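Local coordinates for DNA polymerase III subunit beta (Helicobacter pylori 26695, PDB 4S3I), which forms a ring-shaped sliding clamp that tethers DNA polymerases and other proteins to DNA and makes replication processive, at residues Phe135-Glu148 with Val172-Leu185. Residues are numbered along the deposited sequence; the frame is centred on the assembly and turned at random.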
ATOM      1  N   PHE A 135      -6.617  19.758  20.544  1.00 28.47           N
ATOM      2  CA  PHE A 135      -6.613  18.794  21.658  1.00 30.79           C
ATOM      3  C   PHE A 135      -7.602  17.613  21.542  1.00 28.08           C
ATOM      4  O   PHE A 135      -7.270  16.485  21.911  1.00 30.82           O
ATOM      5  CB  PHE A 135      -6.778  19.503  23.016  1.00 35.71           C
ATOM      6  CG  PHE A 135      -8.018  20.341  23.118  1.00 37.53           C
ATOM      7  CD1 PHE A 135      -7.949  21.713  22.952  1.00 42.90           C
ATOM      8  CD2 PHE A 135      -9.251  19.760  23.390  1.00 34.80           C
ATOM      9  CE1 PHE A 135      -9.083  22.497  23.047  1.00 47.17           C
ATOM     10  CE2 PHE A 135     -10.394  20.537  23.481  1.00 40.01           C
ATOM     11  CZ  PHE A 135     -10.307  21.912  23.308  1.00 45.56           C
ATOM     12  N   LEU A 136      -8.807  17.859  21.037  1.00 28.37           N
ATOM     13  CA  LEU A 136      -9.794  16.783  20.967  1.00 28.31           C
ATOM     14  C   LEU A 136      -9.413  15.728  19.928  1.00 27.72           C
ATOM     15  O   LEU A 136      -9.439  14.532  20.227  1.00 27.51           O
ATOM     16  CB  LEU A 136     -11.204  17.333  20.719  1.00 30.34           C
ATOM     17  CG  LEU A 136     -12.340  16.300  20.737  1.00 29.97           C
ATOM     18  CD1 LEU A 136     -12.391  15.568  22.075  1.00 29.14           C
ATOM     19  CD2 LEU A 136     -13.686  16.982  20.457  1.00 30.12           C
ATOM     20  N   VAL A 137      -9.034  16.143  18.721  1.00 27.51           N
ATOM     21  CA  VAL A 137      -8.670  15.133  17.724  1.00 27.03           C
ATOM     22  C   VAL A 137      -7.331  14.475  18.075  1.00 27.19           C
ATOM     23  O   VAL A 137      -7.043  13.353  17.649  1.00 26.31           O
ATOM     24  CB  VAL A 137      -8.664  15.667  16.274  1.00 30.38           C
ATOM     25  CG1 VAL A 137      -9.956  16.440  15.977  1.00 31.34           C
ATOM     26  CG2 VAL A 137      -7.425  16.537  16.007  1.00 33.07           C
ATOM     27  N   ASP A 138      -6.511  15.187  18.839  1.00 27.22           N
ATOM     28  CA  ASP A 138      -5.261  14.616  19.330  1.00 26.41           C
ATOM     29  C   ASP A 138      -5.594  13.467  20.279  1.00 26.36           C
ATOM     30  O   ASP A 138      -5.036  12.381  20.177  1.00 26.04           O
ATOM     31  CB  ASP A 138      -4.440  15.694  20.043  1.00 26.64           C
ATOM     32  CG  ASP A 138      -3.036  15.216  20.408  1.00 31.41           C
ATOM     33  OD1 ASP A 138      -2.367  14.622  19.540  1.00 28.11           O
ATOM     34  OD2 ASP A 138      -2.601  15.430  21.561  1.00 32.12           O
ATOM     35  N   ALA A 139      -6.522  13.713  21.198  1.00 26.74           N
ATOM     36  CA  ALA A 139      -6.999  12.674  22.098  1.00 26.84           C
ATOM     37  C   ALA A 139      -7.592  11.502  21.312  1.00 29.50           C
ATOM     38  O   ALA A 139      -7.321  10.345  21.616  1.00 26.57           O
ATOM     39  CB  ALA A 139      -8.033  13.252  23.089  1.00 27.42           C
ATOM     40  N   PHE A 140      -8.416  11.805  20.312  1.00 26.80           N
ATOM     41  CA  PHE A 140      -9.049  10.765  19.504  1.00 26.75           C
ATOM     42  C   PHE A 140      -7.985   9.917  18.798  1.00 26.30           C
ATOM     43  O   PHE A 140      -8.043   8.688  18.805  1.00 26.28           O
ATOM     44  CB  PHE A 140      -9.991  11.380  18.445  1.00 26.92           C
ATOM     45  CG  PHE A 140     -11.296  11.882  18.994  1.00 27.48           C
ATOM     46  CD1 PHE A 140     -11.651  11.659  20.318  1.00 27.84           C
ATOM     47  CD2 PHE A 140     -12.187  12.563  18.169  1.00 42.05           C
ATOM     48  CE1 PHE A 140     -12.859  12.122  20.824  1.00 28.65           C
ATOM     49  CE2 PHE A 140     -13.402  13.029  18.664  1.00 41.69           C
ATOM     50  CZ  PHE A 140     -13.738  12.805  19.992  1.00 36.45           C
ATOM     51  N   LYS A 141      -7.020  10.577  18.179  1.00 26.02           N
ATOM     52  CA  LYS A 141      -6.014   9.837  17.414  1.00 25.68           C
ATOM     53  C   LYS A 141      -5.141   8.986  18.339  1.00 31.51           C
ATOM     54  O   LYS A 141      -4.693   7.895  17.971  1.00 26.97           O
ATOM     55  CB  LYS A 141      -5.147  10.804  16.602  1.00 25.53           C
ATOM     56  CG  LYS A 141      -4.212  10.123  15.619  1.00 50.98           C
ATOM     57  CD  LYS A 141      -3.051  11.038  15.225  1.00 57.69           C
ATOM     58  CE  LYS A 141      -2.112  10.338  14.243  1.00 62.37           C
ATOM     59  NZ  LYS A 141      -0.761  10.975  14.157  1.00 67.47           N
ATOM     60  N   LYS A 142      -4.914   9.470  19.555  1.00 29.06           N
ATOM     61  CA  LYS A 142      -4.007   8.777  20.465  1.00 29.25           C
ATOM     62  C   LYS A 142      -4.675   7.569  21.095  1.00 29.72           C
ATOM     63  O   LYS A 142      -4.028   6.577  21.417  1.00 27.80           O
ATOM     64  CB  LYS A 142      -3.480   9.745  21.530  1.00 25.62           C
ATOM     65  CG  LYS A 142      -2.359  10.630  21.024  1.00 25.45           C
ATOM     66  CD  LYS A 142      -1.963  11.712  22.046  1.00 27.99           C
ATOM     67  CE  LYS A 142      -0.746  12.514  21.560  1.00 25.59           C
ATOM     68  NZ  LYS A 142      -0.559  13.736  22.401  1.00 25.92           N
ATOM     69  N   ILE A 143      -5.986   7.640  21.235  1.00 26.07           N
ATOM     70  CA  ILE A 143      -6.724   6.605  21.954  1.00 26.43           C
ATOM     71  C   ILE A 143      -7.297   5.548  21.013  1.00 32.16           C
ATOM     72  O   ILE A 143      -7.477   4.388  21.391  1.00 29.82           O
ATOM     73  CB  ILE A 143      -7.828   7.268  22.810  1.00 26.90           C
ATOM     74  CG1 ILE A 143      -7.173   8.101  23.913  1.00 26.89           C
ATOM     75  CG2 ILE A 143      -8.802   6.258  23.414  1.00 27.42           C
ATOM     76  CD1 ILE A 143      -8.164   8.795  24.841  1.00 27.44           C
ATOM     77  N   ALA A 144      -7.562   5.956  19.774  1.00 34.89           N
ATOM     78  CA  ALA A 144      -8.155   5.064  18.763  1.00 34.52           C
ATOM     79  C   ALA A 144      -7.579   3.637  18.708  1.00 37.12           C
ATOM     80  O   ALA A 144      -8.347   2.674  18.609  1.00 33.69           O
ATOM     81  CB  ALA A 144      -8.103   5.710  17.374  1.00 32.15           C
ATOM     82  N   PRO A 145      -6.232   3.492  18.763  1.00 26.22           N
ATOM     83  CA  PRO A 145      -5.698   2.133  18.591  1.00 26.81           C
ATOM     84  C   PRO A 145      -6.134   1.127  19.648  1.00 27.87           C
ATOM     85  O   PRO A 145      -6.031  -0.067  19.396  1.00 31.00           O
ATOM     86  CB  PRO A 145      -4.185   2.339  18.687  1.00 31.41           C
ATOM     87  CG  PRO A 145      -3.961   3.742  18.254  1.00 31.53           C
ATOM     88  CD  PRO A 145      -5.153   4.503  18.748  1.00 25.81           C
ATOM     89  N   VAL A 146      -6.588   1.575  20.812  1.00 28.21           N
ATOM     90  CA  VAL A 146      -6.956   0.610  21.846  1.00 28.98           C
ATOM     91  C   VAL A 146      -8.382   0.115  21.659  1.00 33.59           C
ATOM     92  O   VAL A 146      -8.778  -0.892  22.246  1.00 38.18           O
ATOM     93  CB  VAL A 146      -6.758   1.161  23.272  1.00 32.10           C
ATOM     94  CG1 VAL A 146      -5.378   1.836  23.398  1.00 26.90           C
ATOM     95  CG2 VAL A 146      -7.864   2.139  23.627  1.00 35.99           C
ATOM     96  N   ILE A 147      -9.149   0.825  20.833  1.00 28.02           N
ATOM     97  CA  ILE A 147     -10.581   0.540  20.713  1.00 32.77           C
ATOM     98  C   ILE A 147     -10.875  -0.510  19.647  1.00 35.72           C
ATOM     99  O   ILE A 147     -10.456  -0.364  18.491  1.00 36.44           O
ATOM    100  CB  ILE A 147     -11.373   1.826  20.421  1.00 34.67           C
ATOM    101  CG1 ILE A 147     -11.241   2.782  21.599  1.00 33.73           C
ATOM    102  CG2 ILE A 147     -12.846   1.527  20.171  1.00 38.74           C
ATOM    103  CD1 ILE A 147     -11.756   4.183  21.315  1.00 31.89           C
ATOM    104  N   GLU A 148     -11.576  -1.572  20.053  1.00 51.47           N
ATOM    105  CA  GLU A 148     -12.089  -2.578  19.127  1.00 64.11           C
ATOM    106  C   GLU A 148     -13.352  -2.043  18.458  1.00 71.87           C
ATOM    107  O   GLU A 148     -14.377  -1.842  19.114  1.00 67.57           O
ATOM    108  CB  GLU A 148     -12.428  -3.880  19.859  1.00 71.96           C
ATOM    109  CG  GLU A 148     -11.244  -4.729  20.289  1.00 81.05           C
ATOM    110  CD  GLU A 148     -11.676  -5.965  21.068  1.00 93.00           C
ATOM    111  OE1 GLU A 148     -10.967  -6.336  22.029  1.00 96.57           O
ATOM    112  OE2 GLU A 148     -12.720  -6.568  20.720  1.00 96.24           O
ATOM    113  N   VAL A 172     -11.835  11.769  27.960  1.00 30.03           N
ATOM    114  CA  VAL A 172     -11.887  10.958  26.750  1.00 29.58           C
ATOM    115  C   VAL A 172     -11.221   9.638  27.084  1.00 29.31           C
ATOM    116  O   VAL A 172     -10.087   9.617  27.571  1.00 28.96           O
ATOM    117  CB  VAL A 172     -11.194  11.667  25.577  1.00 28.98           C
ATOM    118  CG1 VAL A 172     -11.315  10.854  24.322  1.00 28.61           C
ATOM    119  CG2 VAL A 172     -11.794  13.059  25.351  1.00 29.34           C
ATOM    120  N   VAL A 173     -11.942   8.536  26.863  1.00 29.57           N
ATOM    121  CA  VAL A 173     -11.513   7.205  27.314  1.00 29.54           C
ATOM    122  C   VAL A 173     -11.786   6.139  26.262  1.00 34.57           C
ATOM    123  O   VAL A 173     -12.877   6.101  25.673  1.00 29.79           O
ATOM    124  CB  VAL A 173     -12.263   6.773  28.594  1.00 30.37           C
ATOM    125  CG1 VAL A 173     -11.669   5.496  29.163  1.00 30.38           C
ATOM    126  CG2 VAL A 173     -12.241   7.877  29.649  1.00 33.19           C
ATOM    127  N   GLY A 174     -10.800   5.276  26.025  1.00 29.06           N
ATOM    128  CA  GLY A 174     -11.017   4.087  25.216  1.00 29.04           C
ATOM    129  C   GLY A 174     -10.494   2.883  25.981  1.00 31.93           C
ATOM    130  O   GLY A 174      -9.520   3.002  26.728  1.00 28.96           O
ATOM    131  N   THR A 175     -11.130   1.728  25.825  1.00 30.22           N
ATOM    132  CA  THR A 175     -10.565   0.504  26.398  1.00 36.97           C
ATOM    133  C   THR A 175     -10.985  -0.736  25.623  1.00 40.81           C
ATOM    134  O   THR A 175     -12.033  -0.732  24.963  1.00 41.09           O
ATOM    135  CB  THR A 175     -10.947   0.334  27.881  1.00 43.49           C
ATOM    136  OG1 THR A 175     -10.535  -0.958  28.344  1.00 43.81           O
ATOM    137  CG2 THR A 175     -12.442   0.464  28.066  1.00 41.43           C
ATOM    138  N   ASP A 176     -10.168  -1.790  25.704  1.00 34.21           N
ATOM    139  CA  ASP A 176     -10.515  -3.082  25.110  1.00 37.99           C
ATOM    140  C   ASP A 176     -10.447  -4.203  26.143  1.00 45.80           C
ATOM    141  O   ASP A 176     -10.333  -5.378  25.778  1.00 48.43           O
ATOM    142  CB  ASP A 176      -9.589  -3.419  23.929  1.00 39.14           C
ATOM    143  CG  ASP A 176      -8.122  -3.504  24.336  1.00 45.31           C
ATOM    144  OD1 ASP A 176      -7.835  -3.549  25.555  1.00 44.10           O
ATOM    145  OD2 ASP A 176      -7.248  -3.531  23.432  1.00 45.90           O
ATOM    146  N   THR A 177     -10.481  -3.815  27.422  1.00 42.75           N
ATOM    147  CA  THR A 177     -10.400  -4.725  28.583  1.00 48.76           C
ATOM    148  C   THR A 177      -9.013  -5.257  28.968  1.00 46.48           C
ATOM    149  O   THR A 177      -8.846  -5.757  30.081  1.00 53.33           O
ATOM    150  CB  THR A 177     -11.391  -5.925  28.504  1.00 65.80           C
ATOM    151  OG1 THR A 177     -10.988  -6.823  27.455  1.00 65.34           O
ATOM    152  CG2 THR A 177     -12.808  -5.432  28.268  1.00 64.52           C
ATOM    153  N   LYS A 178      -8.036  -5.167  28.065  1.00 43.15           N
ATOM    154  CA  LYS A 178      -6.656  -5.519  28.399  1.00 48.03           C
ATOM    155  C   LYS A 178      -5.902  -4.252  28.772  1.00 45.72           C
ATOM    156  O   LYS A 178      -4.911  -4.276  29.512  1.00 40.02           O
ATOM    157  CB  LYS A 178      -5.945  -6.171  27.211  1.00 55.04           C
ATOM    158  CG  LYS A 178      -6.498  -7.518  26.767  1.00 66.23           C
ATOM    159  CD  LYS A 178      -6.486  -8.531  27.903  1.00 75.28           C
ATOM    160  CE  LYS A 178      -6.558  -9.970  27.391  1.00 78.33           C
ATOM    161  NZ  LYS A 178      -5.203 -10.576  27.233  1.00 77.49           N
ATOM    162  N   ARG A 179      -6.377  -3.140  28.226  1.00 39.11           N
ATOM    163  CA  ARG A 179      -5.736  -1.852  28.419  1.00 35.06           C
ATOM    164  C   ARG A 179      -6.784  -0.762  28.313  1.00 34.70           C
ATOM    165  O   ARG A 179      -7.878  -0.973  27.770  1.00 32.76           O
ATOM    166  CB  ARG A 179      -4.648  -1.635  27.375  1.00 37.17           C
ATOM    167  CG  ARG A 179      -5.105  -2.018  25.988  1.00 41.98           C
ATOM    168  CD  ARG A 179      -4.065  -1.750  24.948  1.00 38.18           C
ATOM    169  NE  ARG A 179      -4.502  -2.229  23.637  1.00 27.80           N
ATOM    170  CZ  ARG A 179      -3.904  -1.904  22.500  1.00 29.20           C
ATOM    171  NH1 ARG A 179      -2.848  -1.107  22.527  1.00 26.83           N
ATOM    172  NH2 ARG A 179      -4.357  -2.378  21.347  1.00 29.40           N
ATOM    173  N   LEU A 180      -6.447   0.400  28.847  1.00 31.13           N
ATOM    174  CA  LEU A 180      -7.390   1.495  28.950  1.00 34.39           C
ATOM    175  C   LEU A 180      -6.571   2.753  28.804  1.00 35.62           C
ATOM    176  O   LEU A 180      -5.560   2.925  29.497  1.00 31.26           O
ATOM    177  CB  LEU A 180      -8.086   1.445  30.311  1.00 39.46           C
ATOM    178  CG  LEU A 180      -9.071   2.555  30.665  1.00 46.05           C
ATOM    179  CD1 LEU A 180     -10.293   1.963  31.340  1.00 50.41           C
ATOM    180  CD2 LEU A 180      -8.399   3.562  31.574  1.00 44.41           C
ATOM    181  N   SER A 181      -6.971   3.609  27.868  1.00 28.09           N
ATOM    182  CA  SER A 181      -6.276   4.871  27.659  1.00 27.61           C
ATOM    183  C   SER A 181      -7.260   5.983  27.914  1.00 34.92           C
ATOM    184  O   SER A 181      -8.437   5.895  27.524  1.00 28.32           O
ATOM    185  CB  SER A 181      -5.712   4.981  26.245  1.00 27.07           C
ATOM    186  OG  SER A 181      -4.635   4.090  26.072  1.00 31.84           O
ATOM    187  N   TYR A 182      -6.784   7.029  28.577  1.00 27.91           N
ATOM    188  CA  TYR A 182      -7.661   8.123  28.959  1.00 28.35           C
ATOM    189  C   TYR A 182      -6.936   9.448  28.940  1.00 35.23           C
ATOM    190  O   TYR A 182      -5.700   9.501  28.954  1.00 27.68           O
ATOM    191  CB  TYR A 182      -8.252   7.884  30.349  1.00 29.03           C
ATOM    192  CG  TYR A 182      -7.218   7.893  31.458  1.00 36.51           C
ATOM    193  CD1 TYR A 182      -6.578   6.721  31.839  1.00 38.30           C
ATOM    194  CD2 TYR A 182      -6.891   9.070  32.130  1.00 39.97           C
ATOM    195  CE1 TYR A 182      -5.636   6.713  32.852  1.00 38.86           C
ATOM    196  CE2 TYR A 182      -5.949   9.073  33.141  1.00 43.30           C
ATOM    197  CZ  TYR A 182      -5.324   7.889  33.495  1.00 43.98           C
ATOM    198  OH  TYR A 182      -4.387   7.872  34.501  1.00 50.19           O
ATOM    199  N   THR A 183      -7.712  10.523  28.913  1.00 28.47           N
ATOM    200  CA  THR A 183      -7.151  11.841  29.101  1.00 28.47           C
ATOM    201  C   THR A 183      -8.221  12.709  29.699  1.00 29.20           C
ATOM    202  O   THR A 183      -9.427  12.460  29.524  1.00 29.59           O
ATOM    203  CB  THR A 183      -6.627  12.456  27.797  1.00 28.01           C
ATOM    204  OG1 THR A 183      -5.926  13.674  28.087  1.00 29.29           O
ATOM    205  CG2 THR A 183      -7.774  12.751  26.829  1.00 28.17           C
ATOM    206  N   GLN A 184      -7.785  13.714  30.435  1.00 29.47           N
ATOM    207  CA  GLN A 184      -8.715  14.663  31.001  1.00 35.69           C
ATOM    208  C   GLN A 184      -8.369  16.028  30.420  1.00 37.71           C
ATOM    209  O   GLN A 184      -7.242  16.513  30.573  1.00 35.19           O
ATOM    210  CB  GLN A 184      -8.641  14.640  32.532  1.00 44.14           C
ATOM    211  CG  GLN A 184      -9.884  15.201  33.217  1.00 62.14           C
ATOM    212  CD  GLN A 184     -10.098  14.625  34.611  1.00 73.54           C
ATOM    213  OE1 GLN A 184     -10.636  13.525  34.766  1.00 76.15           O
ATOM    214  NE2 GLN A 184      -9.676  15.368  35.631  1.00 75.59           N
ATOM    215  N   LEU A 185      -9.328  16.629  29.718  1.00 31.73           N
ATOM    216  CA  LEU A 185      -9.117  17.937  29.108  1.00 30.68           C
ATOM    217  C   LEU A 185      -9.775  19.005  29.975  1.00 38.18           C
ATOM    218  O   LEU A 185     -11.004  19.069  30.083  1.00 36.87           O
ATOM    219  CB  LEU A 185      -9.699  17.971  27.697  1.00 32.65           C
ATOM    220  CG  LEU A 185      -9.210  16.827  26.804  1.00 38.20           C
ATOM    221  CD1 LEU A 185     -10.088  16.692  25.569  1.00 34.78           C
ATOM    222  CD2 LEU A 185      -7.780  17.073  26.408  1.00 33.87           C
TER
HETATM  223  O   HOH W   1     -12.876  -1.986  22.900  1.00 34.17           O
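Helix 135-143 of the central clamp domain lies on the antiparallel hairpin of strands 172-175 and 179-185, and Ile143 shows how such a helix is seated. The helix axis runs almost parallel to strand 172-175 (10°) and nearly antiparallel to strand 179-185. Ile143 points both branches at the sheet: CG2, anti to the backbone N, rests 3.4 Å from Gly174 N, while CD1, at the end of an extended chain (chi2 -179°), reaches Val172 CG1 at 3.8 Å. With no side chain at Gly174, Ile143 CG2 and Ile147 CG1 lie directly against its backbone, the latter 3.9 Å from Gly174 CA.

One turn back, Ala139 CB sits 3.8 Å from Thr183 CG2. Val172 CG1 meets the edge of the Phe140 ring, 4.0 Å from CE1, and the ring also touches Leu206 and Leu210 of helix 203-212. At the N-terminal end, Phe135 CD2 packs against Leu185 CD1.

The 3-10 segment 144-146 continues along the hairpin toward its turn. Val146 CG2 lies against the carbonyl of Gly174, and its CG1 stands 4.0 Å from Arg179 NH1, over one face of the guanidinium. Arg179 NE donates to Asp176 OD2 at 3.0 Å in a salt bridge, near the guanidinium plane, and Glu329 holds Arg179 NH1. Asp176 OD1 meanwhile takes the backbone N of Lys178 and Arg179, the first bond making an Asx turn that fixes the carboxylate at the loop. A water accepting from Glu148 N and donating to Thr175 O bridges the two chain segments. Apolar helix-on-hairpin packing, closed at one end by a polar turn, is the layered alpha/beta architecture of the DNA clamp fold.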